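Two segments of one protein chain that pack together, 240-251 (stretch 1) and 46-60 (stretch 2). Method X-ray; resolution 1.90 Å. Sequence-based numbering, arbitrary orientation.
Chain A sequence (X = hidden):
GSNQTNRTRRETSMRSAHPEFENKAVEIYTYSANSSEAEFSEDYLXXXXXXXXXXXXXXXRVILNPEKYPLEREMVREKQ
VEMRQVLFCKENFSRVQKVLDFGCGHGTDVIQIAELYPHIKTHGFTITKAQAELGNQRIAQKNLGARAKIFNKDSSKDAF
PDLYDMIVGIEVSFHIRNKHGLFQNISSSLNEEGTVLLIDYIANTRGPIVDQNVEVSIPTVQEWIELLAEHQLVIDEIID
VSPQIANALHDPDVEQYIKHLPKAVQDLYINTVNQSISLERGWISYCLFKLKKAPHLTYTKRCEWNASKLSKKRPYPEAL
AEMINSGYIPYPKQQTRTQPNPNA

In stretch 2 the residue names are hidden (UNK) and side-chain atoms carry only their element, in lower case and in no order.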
ATOM      1  N   ASP A 240      -0.635  -3.740 -12.413  1.00 24.59           N
ATOM      2  CA  ASP A 240      -1.668  -2.716 -12.476  1.00 24.19           C
ATOM      3  C   ASP A 240      -3.020  -3.255 -11.982  1.00 20.80           C
ATOM      4  O   ASP A 240      -3.548  -4.206 -12.554  1.00 23.16           O
ATOM      5  CB  ASP A 240      -1.808  -2.218 -13.913  1.00 25.69           C
ATOM      6  CG  ASP A 240      -2.774  -1.058 -14.036  1.00 39.65           C
ATOM      7  OD1 ASP A 240      -3.287  -0.602 -12.995  1.00 29.25           O
ATOM      8  OD2 ASP A 240      -3.016  -0.603 -15.172  1.00 32.20           O
ATOM      9  N   VAL A 241      -3.575  -2.663 -10.924  1.00 23.88           N
ATOM     10  CA  VAL A 241      -4.859  -3.103 -10.390  1.00 23.39           C
ATOM     11  C   VAL A 241      -5.981  -2.096 -10.633  1.00 25.32           C
ATOM     12  O   VAL A 241      -7.073  -2.250 -10.090  1.00 25.75           O
ATOM     13  CB  VAL A 241      -4.782  -3.332  -8.871  1.00 38.37           C
ATOM     14  CG1 VAL A 241      -5.792  -4.380  -8.446  1.00 34.31           C
ATOM     15  CG2 VAL A 241      -3.377  -3.727  -8.445  1.00 24.72           C
ATOM     16  N   SER A 242      -5.724  -1.079 -11.452  1.00 24.90           N
ATOM     17  CA  SER A 242      -6.713  -0.026 -11.699  1.00 28.15           C
ATOM     18  C   SER A 242      -8.124  -0.505 -12.066  1.00 22.51           C
ATOM     19  O   SER A 242      -9.097  -0.024 -11.487  1.00 24.16           O
ATOM     20  CB  SER A 242      -6.208   0.977 -12.745  1.00 28.46           C
ATOM     21  OG  SER A 242      -4.859   1.329 -12.501  1.00 24.18           O
ATOM     22  N   PRO A 243      -8.251  -1.448 -13.016  1.00 23.05           N
ATOM     23  CA  PRO A 243      -9.631  -1.833 -13.332  1.00 27.00           C
ATOM     24  C   PRO A 243     -10.358  -2.481 -12.156  1.00 30.38           C
ATOM     25  O   PRO A 243     -11.528  -2.183 -11.923  1.00 26.21           O
ATOM     26  CB  PRO A 243      -9.472  -2.840 -14.483  1.00 25.93           C
ATOM     27  CG  PRO A 243      -8.063  -2.701 -14.956  1.00 34.14           C
ATOM     28  CD  PRO A 243      -7.277  -2.259 -13.764  1.00 32.29           C
ATOM     29  N   GLN A 244      -9.676  -3.362 -11.435  1.00 23.91           N
ATOM     30  CA  GLN A 244     -10.285  -4.042 -10.299  1.00 26.96           C
ATOM     31  C   GLN A 244     -10.666  -3.070  -9.182  1.00 21.01           C
ATOM     32  O   GLN A 244     -11.717  -3.213  -8.564  1.00 23.46           O
ATOM     33  CB  GLN A 244      -9.372  -5.141  -9.767  1.00 23.36           C
ATOM     34  CG  GLN A 244      -9.207  -6.318 -10.714  1.00 31.02           C
ATOM     35  CD  GLN A 244      -8.473  -5.950 -11.989  1.00 25.77           C
ATOM     36  OE1 GLN A 244      -7.518  -5.177 -11.966  1.00 27.65           O
ATOM     37  NE2 GLN A 244      -8.915  -6.508 -13.108  1.00 29.80           N
ATOM     38  N   ILE A 245      -9.813  -2.086  -8.922  1.00 20.81           N
ATOM     39  CA  ILE A 245     -10.106  -1.100  -7.889  1.00 22.30           C
ATOM     40  C   ILE A 245     -11.331  -0.316  -8.293  1.00 21.57           C
ATOM     41  O   ILE A 245     -12.261  -0.145  -7.506  1.00 23.35           O
ATOM     42  CB  ILE A 245      -8.956  -0.117  -7.698  1.00 20.50           C
ATOM     43  CG1 ILE A 245      -7.720  -0.870  -7.256  1.00 24.86           C
ATOM     44  CG2 ILE A 245      -9.331   0.941  -6.670  1.00 24.17           C
ATOM     45  CD1 ILE A 245      -7.862  -1.554  -5.918  1.00 27.44           C
ATOM     46  N   ALA A 246     -11.330   0.170  -9.528  1.00 26.65           N
ATOM     47  CA  ALA A 246     -12.496   0.896 -10.021  1.00 27.29           C
ATOM     48  C   ALA A 246     -13.758   0.028  -9.934  1.00 22.24           C
ATOM     49  O   ALA A 246     -14.846   0.549  -9.679  1.00 25.46           O
ATOM     50  CB  ALA A 246     -12.263   1.363 -11.483  1.00 28.18           C
ATOM     51  N   ASN A 247     -13.646  -1.290 -10.137  1.00 26.76           N
ATOM     52  CA  ASN A 247     -14.831  -2.143  -9.966  1.00 27.42           C
ATOM     53  C   ASN A 247     -15.369  -2.066  -8.532  1.00 28.40           C
ATOM     54  O   ASN A 247     -16.578  -1.986  -8.312  1.00 28.85           O
ATOM     55  CB  ASN A 247     -14.536  -3.599 -10.253  1.00 24.30           C
ATOM     56  CG  ASN A 247     -14.270  -3.880 -11.702  1.00 34.57           C
ATOM     57  OD1 ASN A 247     -14.702  -3.147 -12.558  1.00 28.07           O
ATOM     58  ND2 ASN A 247     -13.590  -4.980 -11.973  1.00 28.21           N
ATOM     59  N   ALA A 248     -14.475  -2.121  -7.547  1.00 26.48           N
ATOM     60  CA  ALA A 248     -14.852  -2.065  -6.137  1.00 23.89           C
ATOM     61  C   ALA A 248     -15.443  -0.704  -5.780  1.00 26.04           C
ATOM     62  O   ALA A 248     -16.293  -0.593  -4.887  1.00 28.70           O
ATOM     63  CB  ALA A 248     -13.614  -2.338  -5.287  1.00 24.14           C
ATOM     64  N   LEU A 249     -14.936   0.349  -6.391  1.00 28.27           N
ATOM     65  CA  LEU A 249     -15.370   1.701  -6.065  1.00 25.66           C
ATOM     66  C   LEU A 249     -16.516   2.173  -6.931  1.00 28.43           C
ATOM     67  O   LEU A 249     -16.951   3.326  -6.767  1.00 32.49           O
ATOM     68  CB  LEU A 249     -14.213   2.682  -6.198  1.00 28.25           C
ATOM     69  CG  LEU A 249     -13.056   2.424  -5.246  1.00 24.46           C
ATOM     70  CD1 LEU A 249     -11.988   3.505  -5.383  1.00 30.65           C
ATOM     71  CD2 LEU A 249     -13.558   2.394  -3.816  1.00 34.10           C
ATOM     72  N   HIS A 250     -17.058   1.312  -7.791  1.00 33.01           N
ATOM     73  CA  HIS A 250     -18.254   1.675  -8.578  1.00 35.94           C
ATOM     74  C   HIS A 250     -19.438   1.834  -7.622  1.00 33.24           C
ATOM     75  O   HIS A 250     -19.898   0.857  -7.025  1.00 35.74           O
ATOM     76  CB  HIS A 250     -18.556   0.618  -9.635  1.00 38.66           C
ATOM     77  CG  HIS A 250     -19.603   1.035 -10.615  1.00 53.18           C
ATOM     78  ND1 HIS A 250     -20.869   0.488 -10.645  1.00 55.64           N
ATOM     79  CD2 HIS A 250     -19.566   1.957 -11.601  1.00 50.48           C
ATOM     80  CE1 HIS A 250     -21.558   1.043 -11.625  1.00 55.00           C
ATOM     81  NE2 HIS A 250     -20.789   1.939 -12.216  1.00 51.77           N
ATOM     82  N   ASP A 251     -19.888   3.071  -7.454  1.00 34.99           N
ATOM     83  CA  ASP A 251     -20.803   3.456  -6.386  1.00 35.65           C
ATOM     84  C   ASP A 251     -21.653   4.576  -6.962  1.00 34.93           C
ATOM     85  O   ASP A 251     -21.513   5.745  -6.593  1.00 39.52           O
ATOM     86  CB  ASP A 251     -20.013   3.914  -5.160  1.00 34.29           C
ATOM     87  CG  ASP A 251     -20.755   3.740  -3.841  1.00 40.37           C
ATOM     88  OD1 ASP A 251     -21.954   3.383  -3.816  1.00 39.60           O
ATOM     89  OD2 ASP A 251     -20.089   3.982  -2.805  1.00 37.93           O
ATOM     90  N   UNK A  46      -7.163   0.936   3.222  1.00 36.79           N
ATOM     91  CA  UNK A  46      -6.947   1.019   1.771  1.00 39.99           C
ATOM     92  C   UNK A  46      -8.183   0.546   1.005  1.00 31.54           C
ATOM     93  O   UNK A  46      -9.049  -0.149   1.541  1.00 35.79           O
ATOM     94  c   UNK A  46      -4.491   0.544   2.136  1.00 45.24           C
ATOM     95  c   UNK A  46      -5.767   0.123   1.374  1.00 36.33           C
ATOM     96  o   UNK A  46      -6.089  -1.224   1.746  1.00 37.06           O
ATOM     97  N   UNK A  47      -8.242   0.884  -0.270  1.00 26.09           N
ATOM     98  CA  UNK A  47      -9.236   0.305  -1.159  1.00 28.99           C
ATOM     99  C   UNK A  47      -8.800  -1.126  -1.452  1.00 35.20           C
ATOM    100  O   UNK A  47      -7.797  -1.604  -0.910  1.00 40.77           O
ATOM    101  c   UNK A  47      -9.377   1.174  -2.421  1.00 31.36           C
ATOM    102  c   UNK A  47      -8.017   1.280  -3.128  1.00 33.95           C
ATOM    103  c   UNK A  47      -9.888   2.547  -2.005  1.00 42.30           C
ATOM    104  N   UNK A  48      -9.575  -1.831  -2.255  1.00 30.20           N
ATOM    105  CA  UNK A  48      -9.402  -3.262  -2.448  1.00 33.67           C
ATOM    106  C   UNK A  48      -9.887  -3.593  -3.842  1.00 25.76           C
ATOM    107  O   UNK A  48     -10.729  -2.876  -4.399  1.00 28.67           O
ATOM    108  c   UNK A  48     -10.186  -4.082  -1.404  1.00 38.87           C
ATOM    109  s   UNK A  48     -12.016  -4.024  -1.543  1.00 44.80           S
ATOM    110  N   UNK A  49      -9.382  -4.685  -4.437  1.00 26.96           N
ATOM    111  CA  UNK A  49      -9.746  -5.035  -5.809  1.00 22.47           C
ATOM    112  C   UNK A  49     -10.906  -6.016  -5.982  1.00 30.29           C
ATOM    113  O   UNK A  49     -10.875  -7.062  -5.347  1.00 32.42           O
ATOM    114  c   UNK A  49      -8.113  -6.540  -5.080  1.00 26.16           C
ATOM    115  c   UNK A  49      -8.495  -5.764  -6.279  1.00 22.81           C
ATOM    116  c   UNK A  49      -8.297  -5.554  -3.962  1.00 23.26           C
ATOM    117  N   UNK A  50     -11.947  -5.660  -6.743  1.00 25.58           N
ATOM    118  CA  UNK A  50     -13.042  -6.562  -7.096  1.00 24.22           C
ATOM    119  C   UNK A  50     -12.777  -7.096  -8.500  1.00 33.38           C
ATOM    120  O   UNK A  50     -12.505  -6.310  -9.402  1.00 30.58           O
ATOM    121  c   UNK A  50     -16.948  -5.240  -4.395  1.00 35.44           C
ATOM    122  c   UNK A  50     -14.329  -5.951  -4.587  1.00 31.60           C
ATOM    123  c   UNK A  50     -14.376  -5.858  -7.104  1.00 25.60           C
ATOM    124  c   UNK A  50     -16.218  -5.496  -3.245  1.00 35.44           C
ATOM    125  c   UNK A  50     -15.037  -5.740  -5.732  1.00 24.33           C
ATOM    126  c   UNK A  50     -14.931  -5.854  -3.348  1.00 35.55           C
ATOM    127  c   UNK A  50     -16.366  -5.375  -5.617  1.00 31.57           C
ATOM    128  N   UNK A  51     -12.917  -8.411  -8.703  1.00 31.59           N
ATOM    129  CA  UNK A  51     -12.757  -8.998 -10.049  1.00 34.19           C
ATOM    130  C   UNK A  51     -13.821  -8.489 -11.005  1.00 36.15           C
ATOM    131  O   UNK A  51     -13.569  -8.331 -12.217  1.00 30.09           O
ATOM    132  c   UNK A  51     -11.634 -12.675  -9.261  1.00146.90           C
ATOM    133  o   UNK A  51     -10.758 -13.290  -8.619  1.00151.91           O
ATOM    134  c   UNK A  51     -11.628 -11.147  -9.208  1.00121.83           C
ATOM    135  c   UNK A  51     -12.808 -10.519  -9.978  1.00 72.10           C
ATOM    136  o   UNK A  51     -12.512 -13.257  -9.941  1.00156.03           O
ATOM    137  N   UNK A  52     -14.988  -8.144 -10.472  1.00 34.07           N
ATOM    138  CA  UNK A  52     -16.094  -7.623 -11.255  1.00 32.32           C
ATOM    139  C   UNK A  52     -16.885  -6.658 -10.396  1.00 30.88           C
ATOM    140  O   UNK A  52     -16.827  -6.699  -9.166  1.00 32.10           O
ATOM    141  c   UNK A  52     -16.168 -12.297  -9.757  1.00101.28           C
ATOM    142  n   UNK A  52     -16.660 -11.761 -10.872  1.00109.52           N
ATOM    143  c   UNK A  52     -17.896 -10.979 -10.943  1.00116.46           C
ATOM    144  c   UNK A  52     -17.699  -9.504 -10.623  1.00 88.59           C
ATOM    145  n   UNK A  52     -16.785 -12.125  -8.603  1.00 84.36           N
ATOM    146  c   UNK A  52     -17.024  -8.747 -11.739  1.00 43.97           C
ATOM    147  n   UNK A  52     -15.047 -13.000  -9.797  1.00115.93           N
ATOM    148  N   UNK A  53     -17.651  -5.803 -11.058  1.00 34.85           N
ATOM    149  CA  UNK A  53     -18.627  -4.975 -10.351  1.00 35.24           C
ATOM    150  C   UNK A  53     -19.733  -5.834  -9.758  1.00 43.86           C
ATOM    151  O   UNK A  53     -20.223  -6.772 -10.396  1.00 43.63           O
ATOM    152  c   UNK A  53     -19.221  -3.928 -11.292  1.00 43.70           C
ATOM    153  c   UNK A  53     -18.745  -2.002 -12.839  1.00 69.34           C
ATOM    154  c   UNK A  53     -17.701  -0.987 -13.280  1.00 80.47           C
ATOM    155  c   UNK A  53     -18.166  -2.959 -11.805  1.00 63.87           C
ATOM    156  n   UNK A  53     -16.481  -1.638 -13.861  1.00100.62           N
ATOM    157  N   UNK A  54     -20.116  -5.529  -8.524  1.00 37.48           N
ATOM    158  CA  UNK A  54     -21.256  -6.193  -7.885  1.00 47.26           C
ATOM    159  C   UNK A  54     -22.415  -5.212  -7.895  1.00 49.25           C
ATOM    160  O   UNK A  54     -22.361  -4.194  -7.181  1.00 40.48           O
ATOM    161  c   UNK A  54     -20.924  -6.655  -6.461  1.00 44.74           C
ATOM    162  c   UNK A  54     -22.134  -7.338  -5.822  1.00 48.38           C
ATOM    163  c   UNK A  54     -19.728  -7.616  -6.512  1.00 41.95           C
ATOM    164  c   UNK A  54     -19.194  -7.974  -5.157  1.00 46.03           C
ATOM    165  N   UNK A  55     -23.471  -5.450  -8.686  1.00 52.76           N
ATOM    166  CA  UNK A  55     -24.587  -4.502  -8.702  1.00 54.45           C
ATOM    167  C   UNK A  55     -25.260  -4.423  -7.342  1.00 50.21           C
ATOM    168  O   UNK A  55     -25.499  -5.439  -6.674  1.00 48.12           O
ATOM    169  c   UNK A  55     -25.525  -5.057  -9.782  1.00 67.42           C
ATOM    170  c   UNK A  55     -23.669  -6.573  -9.635  1.00 55.61           C
ATOM    171  c   UNK A  55     -25.139  -6.513  -9.927  1.00 66.31           C
ATOM    172  N   UNK A  56     -25.553  -3.188  -6.923  1.00 60.51           N
ATOM    173  CA  UNK A  56     -26.136  -2.930  -5.627  1.00 64.11           C
ATOM    174  C   UNK A  56     -25.132  -2.773  -4.499  1.00 62.56           C
ATOM    175  O   UNK A  56     -25.438  -2.124  -3.495  1.00 50.54           O
ATOM    176  N   UNK A  57     -23.947  -3.359  -4.631  1.00 53.55           N
ATOM    177  CA  UNK A  57     -22.934  -3.227  -3.604  1.00 43.58           C
ATOM    178  C   UNK A  57     -22.424  -1.789  -3.570  1.00 44.63           C
ATOM    179  O   UNK A  57     -21.918  -1.268  -4.564  1.00 48.33           O
ATOM    180  c   UNK A  57     -19.306  -4.955  -0.493  1.00 39.59           C
ATOM    181  c   UNK A  57     -21.785  -4.187  -3.866  1.00 46.08           C
ATOM    182  c   UNK A  57     -19.123  -3.857  -1.248  1.00 38.90           C
ATOM    183  c   UNK A  57     -20.338  -5.834  -0.805  1.00 52.85           C
ATOM    184  c   UNK A  57     -19.923  -3.622  -2.328  1.00 36.02           C
ATOM    185  c   UNK A  57     -21.141  -5.576  -1.880  1.00 47.18           C
ATOM    186  c   UNK A  57     -20.928  -4.466  -2.656  1.00 44.77           C
ATOM    187  N   UNK A  58     -22.570  -1.139  -2.445  1.00 41.56           N
ATOM    188  CA  UNK A  58     -22.138   0.238  -2.284  1.00 36.91           C
ATOM    189  C   UNK A  58     -21.010   0.268  -1.275  1.00 32.88           C
ATOM    190  O   UNK A  58     -21.244   0.088  -0.065  1.00 37.22           O
ATOM    191  o   UNK A  58     -22.801   2.371  -1.375  1.00 36.28           O
ATOM    192  c   UNK A  58     -23.292   1.119  -1.804  1.00 44.13           C
ATOM    193  N   UNK A  59     -19.797   0.496  -1.771  1.00 39.27           N
ATOM    194  CA  UNK A  59     -18.629   0.528  -0.913  1.00 38.48           C
ATOM    195  C   UNK A  59     -18.750   1.623   0.131  1.00 38.76           C
ATOM    196  O   UNK A  59     -18.336   1.422   1.261  1.00 37.82           O
ATOM    197  c   UNK A  59     -16.081   0.688  -0.914  1.00 38.37           C
ATOM    198  c   UNK A  59     -15.299  -1.845  -1.740  1.00 39.23           C
ATOM    199  s   UNK A  59     -15.818  -1.002  -0.247  1.00 37.16           S
ATOM    200  c   UNK A  59     -17.355   0.727  -1.742  1.00 36.66           C
ATOM    201  N   UNK A  60     -19.295   2.796  -0.229  1.00 32.31           N
ATOM    202  CA  UNK A  60     -19.383   3.889   0.739  1.00 37.08           C
ATOM    203  C   UNK A  60     -20.294   3.504   1.909  1.00 31.16           C
ATOM    204  O   UNK A  60     -20.022   3.853   3.055  1.00 37.96           O
ATOM    205  c   UNK A  60     -19.902   5.173   0.057  1.00 33.24           C
ATOM    206  o   UNK A  60     -21.141   4.944  -0.567  1.00 33.01           O
TER
HETATM  207  O   HOH W   1     -11.086  -8.282 -13.259  1.00 44.20           O
HETATM  208  O   HOH W   2     -18.917  -3.281  -7.388  1.00 34.66           O
HETATM  209  O   HOH W   3     -21.208  -1.488  -7.138  1.00 49.37           O
HETATM  210  O   HOH W   4     -18.973   0.645  -4.618  1.00 36.63           O

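Position 46 has three side-chain atoms: a first carbon carrying one oxygen and one carbon. It is out of reach of stretch 1. This is Thr-46.

Position 47 has three carbons, forked at the first. One branch lies 3.8 Å from Ile-245 CG2, and Leu-249 CD1 is also near. The short apolar fork is Val-47.

Position 48 has one carbon, then a sulfur. CA-to-CB points away from the helix, and the sulfur is 4.4 Å from Ala-248 CB. This is Cys-48. Its backbone O lies 3.1 Å from Ala-248 CB and has no polar partner in the model.

Position 49 has three carbons that close a ring onto the backbone N. Its CB is 3.7 Å from Val-241 CG1 and 3.7 Å from Gln-244 CB. The ring identifies Pro-49.

Position 50 has one carbon, then a ring of six carbons. Ala-248 CB sits over the ring face, 3.9 Å from its centroid. This is Phe-50. Its backbone N donates to Gln-244 O at 3.1 Å, and its O accepts from Asn-247 ND2 at 3.1 Å.

Position 51 has three carbons, the third carrying two oxygens. Its CA-to-CB bond points away from stretch 1, and the side chain is poorly ordered. Two oxygens on a third carbon make it Glu-51. A water links its backbone O to Gln-244 NE2.

Position 52 has three carbons, a nitrogen, then a carbon carrying two more nitrogens. Its CA-to-CB bond also points away, and this guanidinium side chain is poorly ordered too. It is Arg-52, and its NH2 forms a salt bridge with Glu-51 OE1 at 2.6 Å.

Position 53 has four carbons in a row ending in nitrogen. The chain runs over one face of the His-250 ring, and the nitrogen donates to Asn-247 OD1 at 2.7 Å. This is Lys-53.

Position 54 has four carbons, forked at the first, with one arm two carbons long. It makes no direct contact. This is Ile-54; a water joins its N to Asn-247 O.

Position 55 has three carbons closing onto the backbone N. They make no contact with stretch 1. This is Pro-55. Position 56 has no side-chain atoms. With phi at 87° and psi at -25°, a CB would jam against the preceding carbonyl O. This is Gly-56.

Position 57 has one carbon and a six-carbon ring. The side chain does not touch stretch 1. This is Phe-57. It closes a type II turn from Ile-54.

Position 58 has one carbon and one oxygen. The oxygen donates to Asp-251 OD1 at 2.8 Å. This is Ser-58, an N-cap residue.

Position 59 is an unbranched chain of two carbons, sulfur and carbon. The terminal carbon is 3.5 Å from Ala-248 O. This is Met-59.

Position 60 has one carbon and one oxygen. The oxygen donates to Asp-251 OD2 at 2.7 Å, as does the backbone N at 2.9 Å. This is Ser-60.

The contact buries 852 Å², both sides summed. Ala-248 CB packs against Cys-48, Phe-50 and Met-59. Asn-247 uses both ends of its amide, and Asp-251 holds the start of the helix at Met-59.

Stretch 2, residues 46-60: TVCPFERKIPGFSMS
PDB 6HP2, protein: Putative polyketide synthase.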